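Local structure of 2-aminomuconate 6-semialdehyde dehydrogenase (Burkholderia cenocepacia, 4U3W) at residues V158-L163 and H489-Y494; I166-P171 and N191-K196. The protein probably oxidises 2-aminomuconate 6-semialdehyde to 2-aminomuconate with nicotinamide adenine dinucleotide (NAD+) as electron acceptor, as an aldehyde dehydrogenase. All coordinates share one frame; numbering follows the deposited sequence. Where two conformers were deposited one is given.

Contact 1. Residues V158-L163 and H489-Y494. With MG (magnesium ion), chain E.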
loop_
_atom_site.group_PDB
_atom_site.type_symbol
_atom_site.label_atom_id
_atom_site.label_comp_id
_atom_site.label_asym_id
_atom_site.label_seq_id
_atom_site.Cartn_x
_atom_site.Cartn_y
_atom_site.Cartn_z
ATOM N N VAL A 158 8.434 3.866 -9.553
ATOM C CA VAL A 158 7.490 4.849 -10.037
ATOM C C VAL A 158 7.716 6.215 -9.418
ATOM O O VAL A 158 7.628 6.350 -8.213
ATOM C CB VAL A 158 6.041 4.408 -9.770
ATOM C CG1 VAL A 158 5.080 5.495 -10.327
ATOM C CG2 VAL A 158 5.815 3.079 -10.458
ATOM N N THR A 159 8.092 7.207 -10.243
ATOM C CA THR A 159 8.341 8.567 -9.776
ATOM C C THR A 159 7.133 9.460 -10.092
ATOM O O THR A 159 6.298 9.115 -10.927
ATOM C CB THR A 159 9.585 9.194 -10.429
ATOM O OG1 THR A 159 9.330 9.442 -11.829
ATOM C CG2 THR A 159 10.799 8.267 -10.275
ATOM N N ARG A 160 7.019 10.594 -9.399
ATOM C CA ARG A 160 5.933 11.567 -9.635
ATOM C C ARG A 160 6.630 12.886 -9.847
ATOM O O ARG A 160 7.627 13.184 -9.162
ATOM C CB ARG A 160 4.975 11.638 -8.448
ATOM C CG ARG A 160 4.112 10.385 -8.207
ATOM C CD ARG A 160 2.979 10.790 -7.240
ATOM N NE ARG A 160 2.127 9.703 -6.763
ATOM C CZ ARG A 160 2.081 9.292 -5.487
ATOM N NH1 ARG A 160 2.845 9.877 -4.569
ATOM N NH2 ARG A 160 1.279 8.290 -5.115
ATOM N N LYS A 161 6.197 13.645 -10.849
ATOM C CA LYS A 161 6.673 14.988 -10.991
ATOM C C LYS A 161 5.382 15.834 -11.192
ATOM O O LYS A 161 4.317 15.274 -11.480
ATOM C CB LYS A 161 7.705 15.123 -12.178
ATOM C CG LYS A 161 7.198 14.696 -13.563
ATOM C CD LYS A 161 8.205 15.026 -14.782
ATOM C CE LYS A 161 9.426 14.104 -14.754
ATOM N NZ LYS A 161 9.042 12.668 -14.846
ATOM N N PRO A 162 5.469 17.151 -11.047
ATOM C CA PRO A 162 4.243 17.934 -11.262
ATOM C C PRO A 162 3.666 17.740 -12.687
ATOM O O PRO A 162 4.497 17.567 -13.611
ATOM C CB PRO A 162 4.727 19.380 -11.108
ATOM C CG PRO A 162 6.104 19.332 -10.510
ATOM C CD PRO A 162 6.664 17.997 -10.821
ATOM N N LEU A 163 2.332 17.785 -12.873
ATOM C CA LEU A 163 1.738 18.000 -14.227
ATOM C C LEU A 163 2.271 19.270 -14.897
ATOM O O LEU A 163 2.576 19.287 -16.101
ATOM C CB LEU A 163 0.217 18.099 -14.161
ATOM C CG LEU A 163 -0.648 16.885 -13.836
ATOM C CD1 LEU A 163 -2.139 17.249 -13.807
ATOM C CD2 LEU A 163 -0.406 15.862 -14.921
ATOM N N HIS A 489 -5.191 9.725 -4.192
ATOM C CA HIS A 489 -5.907 10.121 -5.414
ATOM C C HIS A 489 -5.526 11.568 -5.853
ATOM O O HIS A 489 -5.383 11.865 -7.074
ATOM C CB HIS A 489 -7.422 9.948 -5.199
ATOM C CG HIS A 489 -7.802 8.535 -4.863
ATOM N ND1 HIS A 489 -7.892 7.540 -5.818
ATOM C CD2 HIS A 489 -8.007 7.924 -3.665
ATOM C CE1 HIS A 489 -8.197 6.390 -5.229
ATOM N NE2 HIS A 489 -8.278 6.596 -3.924
ATOM N N SER A 490 -5.343 12.451 -4.865
ATOM C CA SER A 490 -4.859 13.810 -5.138
ATOM C C SER A 490 -3.358 13.776 -5.493
ATOM O O SER A 490 -2.908 14.427 -6.450
ATOM C CB SER A 490 -5.147 14.733 -3.950
ATOM O OG SER A 490 -6.547 14.999 -3.840
ATOM N N LEU A 491 -2.595 12.985 -4.754
ATOM C CA LEU A 491 -1.184 12.813 -5.049
ATOM C C LEU A 491 -0.979 12.393 -6.536
ATOM O O LEU A 491 -0.094 12.928 -7.226
ATOM C CB LEU A 491 -0.583 11.740 -4.138
ATOM C CG LEU A 491 -0.500 12.062 -2.624
ATOM C CD1 LEU A 491 0.390 11.034 -1.862
ATOM C CD2 LEU A 491 -0.150 13.518 -2.254
ATOM N N ASP A 492 -1.781 11.426 -6.997
ATOM C CA ASP A 492 -1.653 10.909 -8.353
ATOM C C ASP A 492 -2.249 11.881 -9.372
ATOM O O ASP A 492 -1.654 12.063 -10.440
ATOM C CB ASP A 492 -2.328 9.538 -8.515
ATOM C CG ASP A 492 -1.553 8.426 -7.837
ATOM O OD1 ASP A 492 -0.350 8.626 -7.513
ATOM O OD2 ASP A 492 -2.158 7.359 -7.651
ATOM N N PHE A 493 -3.375 12.528 -9.048
ATOM C CA PHE A 493 -3.967 13.390 -10.062
ATOM C C PHE A 493 -3.070 14.588 -10.394
ATOM O O PHE A 493 -2.896 14.932 -11.562
ATOM C CB PHE A 493 -5.322 13.949 -9.677
ATOM C CG PHE A 493 -5.837 14.901 -10.701
ATOM C CD1 PHE A 493 -6.327 14.413 -11.910
ATOM C CD2 PHE A 493 -5.781 16.289 -10.509
ATOM C CE1 PHE A 493 -6.792 15.297 -12.923
ATOM C CE2 PHE A 493 -6.229 17.184 -11.506
ATOM C CZ PHE A 493 -6.745 16.687 -12.714
ATOM N N TYR A 494 -2.567 15.252 -9.367
ATOM C CA TYR A 494 -1.786 16.457 -9.565
ATOM C C TYR A 494 -0.313 16.184 -9.942
ATOM O O TYR A 494 0.506 17.115 -9.882
ATOM C CB TYR A 494 -1.855 17.331 -8.311
ATOM C CG TYR A 494 -3.263 17.874 -8.076
ATOM C CD1 TYR A 494 -3.727 19.015 -8.761
ATOM C CD2 TYR A 494 -4.132 17.235 -7.191
ATOM C CE1 TYR A 494 -5.024 19.496 -8.562
ATOM C CE2 TYR A 494 -5.421 17.704 -6.973
ATOM C CZ TYR A 494 -5.867 18.830 -7.643
ATOM O OH TYR A 494 -7.142 19.272 -7.423
HETATM MG MG MG E . -1.268 11.905 -12.719
HETATM O O HOH W 1 -3.028 13.080 -13.544
HETATM O O HOH W 2 0.032 10.744 -14.560
#
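Arg160 reaches from its strand across to Leu491 and Asp492 near the end of helix 487-493. Its chain is extended from CG to NE, which carries the guanidinium alongside Leu491 and Asp492. NE and NH2 grip the carboxylate side-on, and both bonds go to the same oxygen. Arg160 NE lies 2.8 Å from Asp492 OD1, nearly in line with that oxygen's C-O bond. Arg160 NH2 lies 2.9 Å from Asp492 OD1, on the syn side but well out of the carboxylate plane. OD1 is also tilted from the guanidinium plane. Neither bond is straight, and the guanidinium and carboxylate planes stand 53° apart. Leu491 CB sits over the centre of one guanidinium face, and Leu491 CD1 approaches Arg160 NH1 at 3.8 Å. Asp492 OD2 is salt-bridged to Arg488 of a second subunit, so the carboxylate lies between two arginines.

Pro162 brings its CA against Tyr494 O. Leu163 then closes over the helix end, with CD1 3.3 Å from Phe493 O.

Beside this packing, Asp492 O binds a magnesium ion at 2.3 Å. Ser495 O and two waters are further ligands. Water 1 also donates to Phe493 O, at 2.7 Å. The site is a metal-bound helix C-terminus. It abuts strand 153-169, which pairs with strands 141-147 and 495-503 in the antiparallel oligomerisation arm of the aldehyde dehydrogenase fold.

Contact 2. Residues I166-P171 and N191-K196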
loop_
_atom_site.group_PDB
_atom_site.type_symbol
_atom_site.label_atom_id
_atom_site.label_comp_id
_atom_site.label_asym_id
_atom_site.label_seq_id
_atom_site.Cartn_x
_atom_site.Cartn_y
_atom_site.Cartn_z
ATOM N N ILE A 166 -1.739 23.984 -13.235
ATOM C CA ILE A 166 -3.106 23.520 -13.002
ATOM C C ILE A 166 -4.057 24.699 -13.101
ATOM O O ILE A 166 -3.837 25.673 -12.416
ATOM C CB ILE A 166 -3.283 22.926 -11.609
ATOM C CG1 ILE A 166 -2.207 21.874 -11.341
ATOM C CG2 ILE A 166 -4.752 22.363 -11.471
ATOM C CD1 ILE A 166 -2.432 20.617 -12.096
ATOM N N GLY A 167 -5.111 24.588 -13.911
ATOM C CA GLY A 167 -6.134 25.607 -13.965
ATOM C C GLY A 167 -7.268 25.206 -13.011
ATOM O O GLY A 167 -7.751 24.079 -13.084
ATOM N N ILE A 168 -7.665 26.122 -12.125
ATOM C CA ILE A 168 -8.620 25.814 -11.033
ATOM C C ILE A 168 -9.811 26.755 -11.150
ATOM O O ILE A 168 -9.655 27.981 -11.075
ATOM C CB ILE A 168 -7.971 25.963 -9.642
ATOM C CG1 ILE A 168 -6.866 24.873 -9.425
ATOM C CG2 ILE A 168 -9.070 25.862 -8.515
ATOM C CD1 ILE A 168 -6.095 25.037 -8.123
ATOM N N ILE A 169 -10.989 26.198 -11.390
ATOM C CA ILE A 169 -12.177 27.013 -11.487
ATOM C C ILE A 169 -13.115 26.630 -10.323
ATOM O O ILE A 169 -13.558 25.489 -10.253
ATOM C CB ILE A 169 -12.858 26.813 -12.795
ATOM C CG1 ILE A 169 -11.959 27.417 -13.917
ATOM C CG2 ILE A 169 -14.172 27.564 -12.850
ATOM C CD1 ILE A 169 -12.223 26.852 -15.235
ATOM N N SER A 170 -13.364 27.538 -9.395
ATOM C CA SER A 170 -14.044 27.089 -8.163
ATOM C C SER A 170 -15.395 27.764 -7.982
ATOM O O SER A 170 -15.659 28.841 -8.560
ATOM C CB SER A 170 -13.127 27.294 -6.923
ATOM O OG SER A 170 -12.916 28.643 -6.691
ATOM N N PRO A 171 -16.294 27.095 -7.229
ATOM C CA PRO A 171 -17.691 27.513 -7.135
ATOM C C PRO A 171 -17.948 28.591 -6.063
ATOM O O PRO A 171 -17.071 28.909 -5.249
ATOM C CB PRO A 171 -18.418 26.193 -6.775
ATOM C CG PRO A 171 -17.404 25.471 -5.911
ATOM C CD PRO A 171 -16.059 25.785 -6.535
ATOM N N ASN A 191 3.159 21.748 -8.549
ATOM C CA ASN A 191 2.613 22.504 -9.706
ATOM C C ASN A 191 2.564 23.993 -9.467
ATOM O O ASN A 191 2.506 24.433 -8.309
ATOM C CB ASN A 191 1.183 22.073 -10.046
ATOM C CG ASN A 191 1.063 20.603 -10.289
ATOM O OD1 ASN A 191 1.403 20.121 -11.377
ATOM N ND2 ASN A 191 0.560 19.854 -9.276
ATOM N N CYS A 192 2.499 24.778 -10.553
ATOM C CA CYS A 192 2.030 26.133 -10.429
ATOM C C CYS A 192 0.519 26.177 -10.708
ATOM O O CYS A 192 -0.057 25.257 -11.295
ATOM C CB CYS A 192 2.778 27.080 -11.416
ATOM S SG CYS A 192 4.594 27.052 -10.975
ATOM N N VAL A 193 -0.120 27.272 -10.323
ATOM C CA VAL A 193 -1.584 27.348 -10.327
ATOM C C VAL A 193 -2.074 28.670 -10.997
ATOM O O VAL A 193 -1.522 29.723 -10.729
ATOM C CB VAL A 193 -2.104 27.262 -8.861
ATOM C CG1 VAL A 193 -3.498 27.823 -8.712
ATOM C CG2 VAL A 193 -1.993 25.803 -8.299
ATOM N N VAL A 194 -3.115 28.590 -11.811
ATOM C CA VAL A 194 -3.871 29.731 -12.275
ATOM C C VAL A 194 -5.310 29.455 -11.856
ATOM O O VAL A 194 -5.918 28.486 -12.324
ATOM C CB VAL A 194 -3.813 29.915 -13.803
ATOM C CG1 VAL A 194 -4.762 31.109 -14.252
ATOM C CG2 VAL A 194 -2.383 30.171 -14.242
ATOM N N ALA A 195 -5.815 30.277 -10.937
ATOM C CA ALA A 195 -7.064 29.973 -10.280
ATOM C C ALA A 195 -8.080 31.081 -10.469
ATOM O O ALA A 195 -7.789 32.241 -10.228
ATOM C CB ALA A 195 -6.841 29.745 -8.781
ATOM N N LYS A 196 -9.293 30.690 -10.830
ATOM C CA LYS A 196 -10.364 31.662 -11.056
ATOM C C LYS A 196 -11.543 31.369 -10.136
ATOM O O LYS A 196 -12.274 30.425 -10.380
ATOM C CB LYS A 196 -10.884 31.630 -12.482
ATOM C CG LYS A 196 -11.898 32.911 -12.695
ATOM C CD LYS A 196 -12.966 32.680 -13.668
ATOM C CE LYS A 196 -14.168 31.982 -13.183
ATOM N NZ LYS A 196 -15.173 32.845 -12.510
HETATM O O HOH W 3 -15.330 30.090 -10.982
#
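Ile166 and Cys192 begin a run of five backbone hydrogen bonds between two parallel strands. Ile166 N donates to Cys192 O, and Ile166 O accepts from Val194 N. Two residues on, Ile168 N donates to Val194 O and Ile168 O accepts from Lys196 N. Lys196 N lies 2.7 Å from Ile168 O, and this bond is almost straight (174° at the hydrogen). The last bond is longer, with Ser170 N 3.2 Å from Lys196 O. The strand axes differ in direction by 21°.

On one face, Ile168 CD1 meets Val193 CG1 at 3.9 Å. Ile168 CB faces Ala195 CB at 4.0 Å. Ile166 turns its CG1 beside its own backbone N (chi1 -51°), where it lies 3.6 Å from Asn191 CB. Ile166 CD1 extends over the amide of Asn191. ND2 of that amide bonds to Tyr494 O and Ala186 O, and OD1 to Gly164 N, which fix its orientation. Helix 175-188 packs on this face, through Ala186 on Val193 and Phe179 on Ala195.

The other face carries Ile169, Val194 and Lys196, against helix 233-238. The Lys196 chain bends at its last two torsions, and NZ bonds to Gly227 O. Water 3 donates to Ser170 O at 2.7 Å and to Lys196 O at 3.1 Å; its bond from Lys196 NZ is weak. It joins the ends of the two strands. Strand 245-249 flanks 166-169 on its other edge.

This is the beta-alpha-beta unit 153-169, 175-188 and 192-196, in what is probably the Rossmann-like cofactor-binding domain of the family. Within it, the backbone bonds fix the register, and Ile166, Ile168, Val193 and Ala195 form an apolar face. Lys196 donates through N and NZ to backbone oxygens, while its O accepts from Ser170 N and water 3.

Contacts 1 and 2 share strand 153-169, and their centres are about 16 Å apart. Asn191 of contact 2 joins them. Its ND2 lies 2.8 Å from Tyr494 O, probably a hydrogen bond, while its OD1 lies 3.4 Å from Pro162 CB. Tyr494 CD1 also packs on Ile166 CD1 at 3.9 Å. The residue just after helix 487-493 is thereby tied to the residue just before strand 192-196. The side chain of Asn191 is about 9 Å, at nearest approach, from the magnesium ion of contact 1. Contact 1 lies toward the oligomerisation arm and meets a second subunit, whereas no other chain touches contact 2, which is buried in the sheet.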